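Local structure of beta-galactosidase BgaB (Bifidobacterium adolescentis, 5VYM) at residues H4-S15 with S60-I71. The protein hydrolyses terminal beta-D-galactose residues of galactooligosaccharides, with high activity towards Gal(beta1-4)Gal, the chain here being its trimerisation-domain piece. Residues are numbered along the deposited sequence; the frame is centred on the assembly and turned at random.
Sequences HSDTAILFSAES and SYKTVVLPTVLI
T7, A8 and I9 pair in parallel with T63, V64 and V65, the axes of strands 7-11 and 63-66 running 24° apart and 4.7 Å away at closest; A8 N donates to T63 O, A8 O accepts from V65 N, and V65 O takes L10 N. Just before the strands, D6 O receives K62 N and T63 N. The Y61 ring is sandwiched there: A8 CB sits over the centre of one face, 3.5 Å from the centroid, and the H4 ring stacks on the opposite face, planes at 21°. With CG between the backbone N and the carbonyl carbon (chi1 51°), the imidazole lies over Y61, its rotation fixed by ND1 bonding S5 O (2.8 Å) and NE2 bonding S60 OG (3.1 Å). Y61 OH bonds D50 OD2; with an alanine at Y61, H4 would probably lose its stacking surface and D50 this hydroxyl. L10 CD1 meets V64 CG1 at 3.5 Å. Starting helix 13-20, S15 OG accepts I71 N (2.9 Å) and bonds N-cap S12 OG, which a water bridges to I71 O. Both strands are central in the trimerisation domain's parallel alpha/beta sheet (order 50-53, 7-11, 63-66, 89-93); T7 and I9 pack on helix 31-44, V64 and L66 on helix 74-85.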
ATOM      1  N   HIS B   4      22.679  -1.206 -17.801  1.00 71.81           N
ATOM      2  CA  HIS B   4      21.586  -1.999 -18.339  1.00 56.64           C
ATOM      3  C   HIS B   4      20.445  -1.084 -18.783  1.00 54.37           C
ATOM      4  O   HIS B   4      20.587   0.142 -18.848  1.00 56.58           O
ATOM      5  CB  HIS B   4      21.123  -3.030 -17.303  1.00 55.82           C
ATOM      6  CG  HIS B   4      20.842  -2.452 -15.950  1.00 64.46           C
ATOM      7  ND1 HIS B   4      19.826  -1.548 -15.720  1.00 67.66           N
ATOM      8  CD2 HIS B   4      21.440  -2.657 -14.752  1.00 65.86           C
ATOM      9  CE1 HIS B   4      19.814  -1.218 -14.440  1.00 62.97           C
ATOM     10  NE2 HIS B   4      20.783  -1.877 -13.831  1.00 67.65           N
ATOM     11  N   SER B   5      19.304  -1.690 -19.095  1.00 50.12           N
ATOM     12  CA  SER B   5      18.141  -0.951 -19.556  1.00 43.94           C
ATOM     13  C   SER B   5      17.431  -0.269 -18.387  1.00 46.64           C
ATOM     14  O   SER B   5      17.673  -0.564 -17.213  1.00 50.04           O
ATOM     15  CB  SER B   5      17.176  -1.881 -20.291  1.00 39.96           C
ATOM     16  OG  SER B   5      15.930  -1.243 -20.527  1.00 37.29           O
ATOM     17  N   ASP B   6      16.537   0.663 -18.725  1.00 42.57           N
ATOM     18  CA  ASP B   6      15.700   1.303 -17.718  1.00 36.13           C
ATOM     19  C   ASP B   6      14.545   0.417 -17.272  1.00 37.35           C
ATOM     20  O   ASP B   6      14.025   0.611 -16.169  1.00 38.83           O
ATOM     21  CB  ASP B   6      15.138   2.624 -18.247  1.00 46.83           C
ATOM     22  CG  ASP B   6      16.171   3.732 -18.276  1.00 59.00           C
ATOM     23  OD1 ASP B   6      17.151   3.656 -17.507  1.00 67.85           O
ATOM     24  OD2 ASP B   6      15.997   4.685 -19.065  1.00 62.13           O
ATOM     25  N   THR B   7      14.142  -0.546 -18.098  1.00 31.87           N
ATOM     26  CA  THR B   7      12.967  -1.367 -17.846  1.00 36.41           C
ATOM     27  C   THR B   7      13.378  -2.822 -17.681  1.00 38.05           C
ATOM     28  O   THR B   7      14.180  -3.339 -18.466  1.00 42.25           O
ATOM     29  CB  THR B   7      11.955  -1.237 -18.989  1.00 40.62           C
ATOM     30  OG1 THR B   7      11.656   0.147 -19.210  1.00 42.13           O
ATOM     31  CG2 THR B   7      10.671  -1.986 -18.653  1.00 37.89           C
ATOM     32  N   ALA B   8      12.823  -3.476 -16.666  1.00 39.44           N
ATOM     33  CA  ALA B   8      13.035  -4.896 -16.424  1.00 34.52           C
ATOM     34  C   ALA B   8      11.694  -5.612 -16.456  1.00 32.73           C
ATOM     35  O   ALA B   8      10.760  -5.225 -15.746  1.00 36.17           O
ATOM     36  CB  ALA B   8      13.730  -5.136 -15.081  1.00 24.64           C
ATOM     37  N   ILE B   9      11.597  -6.641 -17.288  1.00 31.92           N
ATOM     38  CA  ILE B   9      10.438  -7.525 -17.300  1.00 26.85           C
ATOM     39  C   ILE B   9      10.752  -8.708 -16.396  1.00 30.01           C
ATOM     40  O   ILE B   9      11.687  -9.471 -16.661  1.00 32.76           O
ATOM     41  CB  ILE B   9      10.102  -7.984 -18.725  1.00 31.86           C
ATOM     42  CG1 ILE B   9       9.831  -6.772 -19.616  1.00 36.60           C
ATOM     43  CG2 ILE B   9       8.907  -8.927 -18.713  1.00 39.12           C
ATOM     44  CD1 ILE B   9       9.588  -7.118 -21.062  1.00 33.69           C
ATOM     45  N   LEU B  10       9.985  -8.853 -15.320  1.00 30.96           N
ATOM     46  CA  LEU B  10      10.291  -9.849 -14.305  1.00 28.45           C
ATOM     47  C   LEU B  10       9.769 -11.219 -14.711  1.00 33.84           C
ATOM     48  O   LEU B  10       8.649 -11.352 -15.214  1.00 33.91           O
ATOM     49  CB  LEU B  10       9.696  -9.443 -12.959  1.00 22.38           C
ATOM     50  CG  LEU B  10      10.118  -8.069 -12.435  1.00 29.59           C
ATOM     51  CD1 LEU B  10       9.678  -7.910 -10.991  1.00 28.67           C
ATOM     52  CD2 LEU B  10      11.621  -7.865 -12.575  1.00 23.71           C
ATOM     53  N   PHE B  11      10.591 -12.240 -14.484  1.00 30.03           N
ATOM     54  CA  PHE B  11      10.250 -13.621 -14.797  1.00 30.50           C
ATOM     55  C   PHE B  11      10.145 -14.426 -13.509  1.00 31.76           C
ATOM     56  O   PHE B  11      11.084 -14.446 -12.704  1.00 35.66           O
ATOM     57  CB  PHE B  11      11.287 -14.249 -15.731  1.00 34.55           C
ATOM     58  CG  PHE B  11      11.124 -15.730 -15.904  1.00 40.84           C
ATOM     59  CD1 PHE B  11      10.018 -16.245 -16.560  1.00 38.70           C
ATOM     60  CD2 PHE B  11      12.076 -16.607 -15.411  1.00 42.97           C
ATOM     61  CE1 PHE B  11       9.861 -17.610 -16.719  1.00 41.07           C
ATOM     62  CE2 PHE B  11      11.927 -17.974 -15.568  1.00 52.39           C
ATOM     63  CZ  PHE B  11      10.817 -18.475 -16.223  1.00 47.36           C
ATOM     64  N   SER B  12       9.007 -15.089 -13.322  1.00 21.32           N
ATOM     65  CA  SER B  12       8.744 -15.925 -12.155  1.00 27.99           C
ATOM     66  C   SER B  12       8.630 -17.372 -12.617  1.00 32.78           C
ATOM     67  O   SER B  12       7.669 -17.735 -13.303  1.00 36.35           O
ATOM     68  CB  SER B  12       7.471 -15.479 -11.441  1.00 33.17           C
ATOM     69  OG  SER B  12       7.057 -16.448 -10.493  1.00 42.25           O
ATOM     70  N   ALA B  13       9.612 -18.194 -12.240  1.00 32.12           N
ATOM     71  CA  ALA B  13       9.578 -19.605 -12.612  1.00 38.95           C
ATOM     72  C   ALA B  13       8.360 -20.303 -12.020  1.00 37.17           C
ATOM     73  O   ALA B  13       7.731 -21.138 -12.682  1.00 35.59           O
ATOM     74  CB  ALA B  13      10.865 -20.299 -12.166  1.00 26.37           C
ATOM     75  N   GLU B  14       8.010 -19.972 -10.774  1.00 32.88           N
ATOM     76  CA  GLU B  14       6.831 -20.567 -10.157  1.00 32.12           C
ATOM     77  C   GLU B  14       5.567 -20.220 -10.934  1.00 39.37           C
ATOM     78  O   GLU B  14       4.671 -21.058 -11.082  1.00 43.20           O
ATOM     79  CB  GLU B  14       6.711 -20.112  -8.700  1.00 34.15           C
ATOM     80  CG  GLU B  14       7.839 -20.587  -7.793  1.00 51.76           C
ATOM     81  CD  GLU B  14       9.035 -19.652  -7.795  1.00 66.77           C
ATOM     82  OE1 GLU B  14       9.780 -19.637  -6.791  1.00 72.88           O
ATOM     83  OE2 GLU B  14       9.229 -18.927  -8.793  1.00 66.14           O
ATOM     84  N   SER B  15       5.480 -18.989 -11.446  1.00 39.08           N
ATOM     85  CA  SER B  15       4.324 -18.608 -12.252  1.00 37.59           C
ATOM     86  C   SER B  15       4.276 -19.400 -13.553  1.00 37.98           C
ATOM     87  O   SER B  15       3.191 -19.753 -14.032  1.00 32.82           O
ATOM     88  CB  SER B  15       4.350 -17.105 -12.537  1.00 34.47           C
ATOM     89  OG  SER B  15       4.308 -16.359 -11.333  1.00 42.73           O
ATOM     90  N   SER B  60      17.698  -1.310  -9.124  1.00 38.92           N
ATOM     91  CA  SER B  60      18.377  -0.276  -9.893  1.00 43.29           C
ATOM     92  C   SER B  60      17.643   0.095 -11.176  1.00 39.97           C
ATOM     93  O   SER B  60      18.000   1.097 -11.804  1.00 42.51           O
ATOM     94  CB  SER B  60      19.804  -0.723 -10.227  1.00 42.31           C
ATOM     95  OG  SER B  60      19.805  -1.971 -10.901  1.00 51.97           O
ATOM     96  N   TYR B  61      16.641  -0.679 -11.583  1.00 34.85           N
ATOM     97  CA  TYR B  61      15.863  -0.325 -12.759  1.00 33.98           C
ATOM     98  C   TYR B  61      14.896   0.810 -12.435  1.00 37.68           C
ATOM     99  O   TYR B  61      14.593   1.095 -11.273  1.00 46.56           O
ATOM    100  CB  TYR B  61      15.089  -1.538 -13.281  1.00 31.52           C
ATOM    101  CG  TYR B  61      15.950  -2.568 -13.978  1.00 31.97           C
ATOM    102  CD1 TYR B  61      16.604  -3.558 -13.257  1.00 33.12           C
ATOM    103  CD2 TYR B  61      16.107  -2.551 -15.357  1.00 37.12           C
ATOM    104  CE1 TYR B  61      17.391  -4.501 -13.889  1.00 32.98           C
ATOM    105  CE2 TYR B  61      16.893  -3.489 -15.999  1.00 37.43           C
ATOM    106  CZ  TYR B  61      17.533  -4.461 -15.261  1.00 38.16           C
ATOM    107  OH  TYR B  61      18.318  -5.397 -15.896  1.00 39.14           O
ATOM    108  N   LYS B  62      14.412   1.468 -13.486  1.00 31.42           N
ATOM    109  CA  LYS B  62      13.453   2.550 -13.304  1.00 33.70           C
ATOM    110  C   LYS B  62      12.012   2.085 -13.442  1.00 35.18           C
ATOM    111  O   LYS B  62      11.128   2.617 -12.761  1.00 36.35           O
ATOM    112  CB  LYS B  62      13.729   3.672 -14.308  1.00 32.95           C
ATOM    113  CG  LYS B  62      15.084   4.337 -14.134  1.00 40.36           C
ATOM    114  CD  LYS B  62      15.223   5.541 -15.049  1.00 53.40           C
ATOM    115  CE  LYS B  62      16.573   6.217 -14.874  1.00 61.94           C
ATOM    116  NZ  LYS B  62      16.817   6.589 -13.454  1.00 72.96           N
ATOM    117  N   THR B  63      11.757   1.102 -14.301  1.00 31.42           N
ATOM    118  CA  THR B  63      10.429   0.550 -14.509  1.00 26.08           C
ATOM    119  C   THR B  63      10.507  -0.966 -14.442  1.00 34.14           C
ATOM    120  O   THR B  63      11.461  -1.571 -14.943  1.00 37.84           O
ATOM    121  CB  THR B  63       9.846   0.995 -15.855  1.00 31.08           C
ATOM    122  OG1 THR B  63       9.734   2.423 -15.877  1.00 42.98           O
ATOM    123  CG2 THR B  63       8.468   0.383 -16.080  1.00 27.88           C
ATOM    124  N   VAL B  64       9.506  -1.574 -13.814  1.00 31.38           N
ATOM    125  CA  VAL B  64       9.428  -3.020 -13.650  1.00 33.72           C
ATOM    126  C   VAL B  64       8.066  -3.480 -14.149  1.00 35.14           C
ATOM    127  O   VAL B  64       7.040  -2.876 -13.811  1.00 35.64           O
ATOM    128  CB  VAL B  64       9.660  -3.427 -12.181  1.00 33.05           C
ATOM    129  CG1 VAL B  64       8.800  -4.604 -11.799  1.00 52.46           C
ATOM    130  CG2 VAL B  64      11.129  -3.743 -11.952  1.00 31.01           C
ATOM    131  N   VAL B  65       8.056  -4.530 -14.969  1.00 30.84           N
ATOM    132  CA  VAL B  65       6.842  -5.041 -15.601  1.00 35.17           C
ATOM    133  C   VAL B  65       6.623  -6.474 -15.140  1.00 34.79           C
ATOM    134  O   VAL B  65       7.554  -7.288 -15.166  1.00 40.60           O
ATOM    135  CB  VAL B  65       6.927  -4.969 -17.137  1.00 34.45           C
ATOM    136  CG1 VAL B  65       5.664  -5.529 -17.770  1.00 28.53           C
ATOM    137  CG2 VAL B  65       7.169  -3.536 -17.594  1.00 35.37           C
ATOM    138  N   LEU B  66       5.393  -6.784 -14.722  1.00 31.80           N
ATOM    139  CA  LEU B  66       5.017  -8.120 -14.262  1.00 33.14           C
ATOM    140  C   LEU B  66       3.891  -8.651 -15.141  1.00 33.21           C
ATOM    141  O   LEU B  66       2.705  -8.418 -14.856  1.00 37.68           O
ATOM    142  CB  LEU B  66       4.601  -8.104 -12.792  1.00 32.86           C
ATOM    143  CG  LEU B  66       5.692  -7.779 -11.770  1.00 39.14           C
ATOM    144  CD1 LEU B  66       5.670  -6.301 -11.408  1.00 33.77           C
ATOM    145  CD2 LEU B  66       5.548  -8.647 -10.530  1.00 33.94           C
ATOM    146  N   PRO B  67       4.212  -9.373 -16.214  1.00 27.90           N
ATOM    147  CA  PRO B  67       3.161  -9.927 -17.072  1.00 33.04           C
ATOM    148  C   PRO B  67       2.795 -11.355 -16.698  1.00 34.40           C
ATOM    149  O   PRO B  67       3.616 -12.268 -16.837  1.00 43.78           O
ATOM    150  CB  PRO B  67       3.788  -9.856 -18.469  1.00 34.25           C
ATOM    151  CG  PRO B  67       5.299  -9.863 -18.223  1.00 38.68           C
ATOM    152  CD  PRO B  67       5.551  -9.676 -16.741  1.00 31.07           C
ATOM    153  N   THR B  68       1.561 -11.552 -16.231  1.00 37.63           N
ATOM    154  CA  THR B  68       1.068 -12.863 -15.806  1.00 40.10           C
ATOM    155  C   THR B  68       2.017 -13.496 -14.789  1.00 37.23           C
ATOM    156  O   THR B  68       2.417 -14.658 -14.898  1.00 39.42           O
ATOM    157  CB  THR B  68       0.840 -13.783 -17.012  1.00 45.40           C
ATOM    158  OG1 THR B  68       0.216 -13.037 -18.065  1.00 44.56           O
ATOM    159  CG2 THR B  68      -0.068 -14.956 -16.643  1.00 35.59           C
ATOM    160  N   VAL B  69       2.400 -12.702 -13.793  1.00 35.97           N
ATOM    161  CA  VAL B  69       3.168 -13.217 -12.649  1.00 31.14           C
ATOM    162  C   VAL B  69       2.129 -13.719 -11.653  1.00 35.91           C
ATOM    163  O   VAL B  69       1.761 -13.052 -10.682  1.00 45.91           O
ATOM    164  CB  VAL B  69       4.110 -12.163 -12.061  1.00 38.68           C
ATOM    165  CG1 VAL B  69       4.894 -12.737 -10.889  1.00 30.14           C
ATOM    166  CG2 VAL B  69       5.059 -11.655 -13.134  1.00 39.20           C
ATOM    167  N   LEU B  70       1.628 -14.929 -11.915  1.00 32.54           N
ATOM    168  CA  LEU B  70       0.509 -15.459 -11.141  1.00 38.00           C
ATOM    169  C   LEU B  70       0.881 -15.652  -9.678  1.00 37.55           C
ATOM    170  O   LEU B  70       0.071 -15.381  -8.783  1.00 37.74           O
ATOM    171  CB  LEU B  70       0.034 -16.779 -11.748  1.00 44.68           C
ATOM    172  CG  LEU B  70      -0.658 -16.693 -13.107  1.00 54.91           C
ATOM    173  CD1 LEU B  70      -0.172 -17.807 -14.016  1.00 65.75           C
ATOM    174  CD2 LEU B  70      -2.166 -16.760 -12.934  1.00 54.38           C
ATOM    175  N   ILE B  71       2.096 -16.121  -9.414  1.00 30.58           N
ATOM    176  CA  ILE B  71       2.552 -16.401  -8.059  1.00 35.86           C
ATOM    177  C   ILE B  71       3.318 -15.187  -7.556  1.00 38.01           C
ATOM    178  O   ILE B  71       4.360 -14.824  -8.115  1.00 42.12           O
ATOM    179  CB  ILE B  71       3.428 -17.662  -8.007  1.00 38.00           C
ATOM    180  CG1 ILE B  71       2.810 -18.784  -8.846  1.00 44.98           C
ATOM    181  CG2 ILE B  71       3.619 -18.111  -6.568  1.00 31.51           C
ATOM    182  CD1 ILE B  71       1.497 -19.299  -8.314  1.00 46.62           C
TER
HETATM  183  O   HOH W   1       6.846 -15.914  -7.703  1.00 39.23           O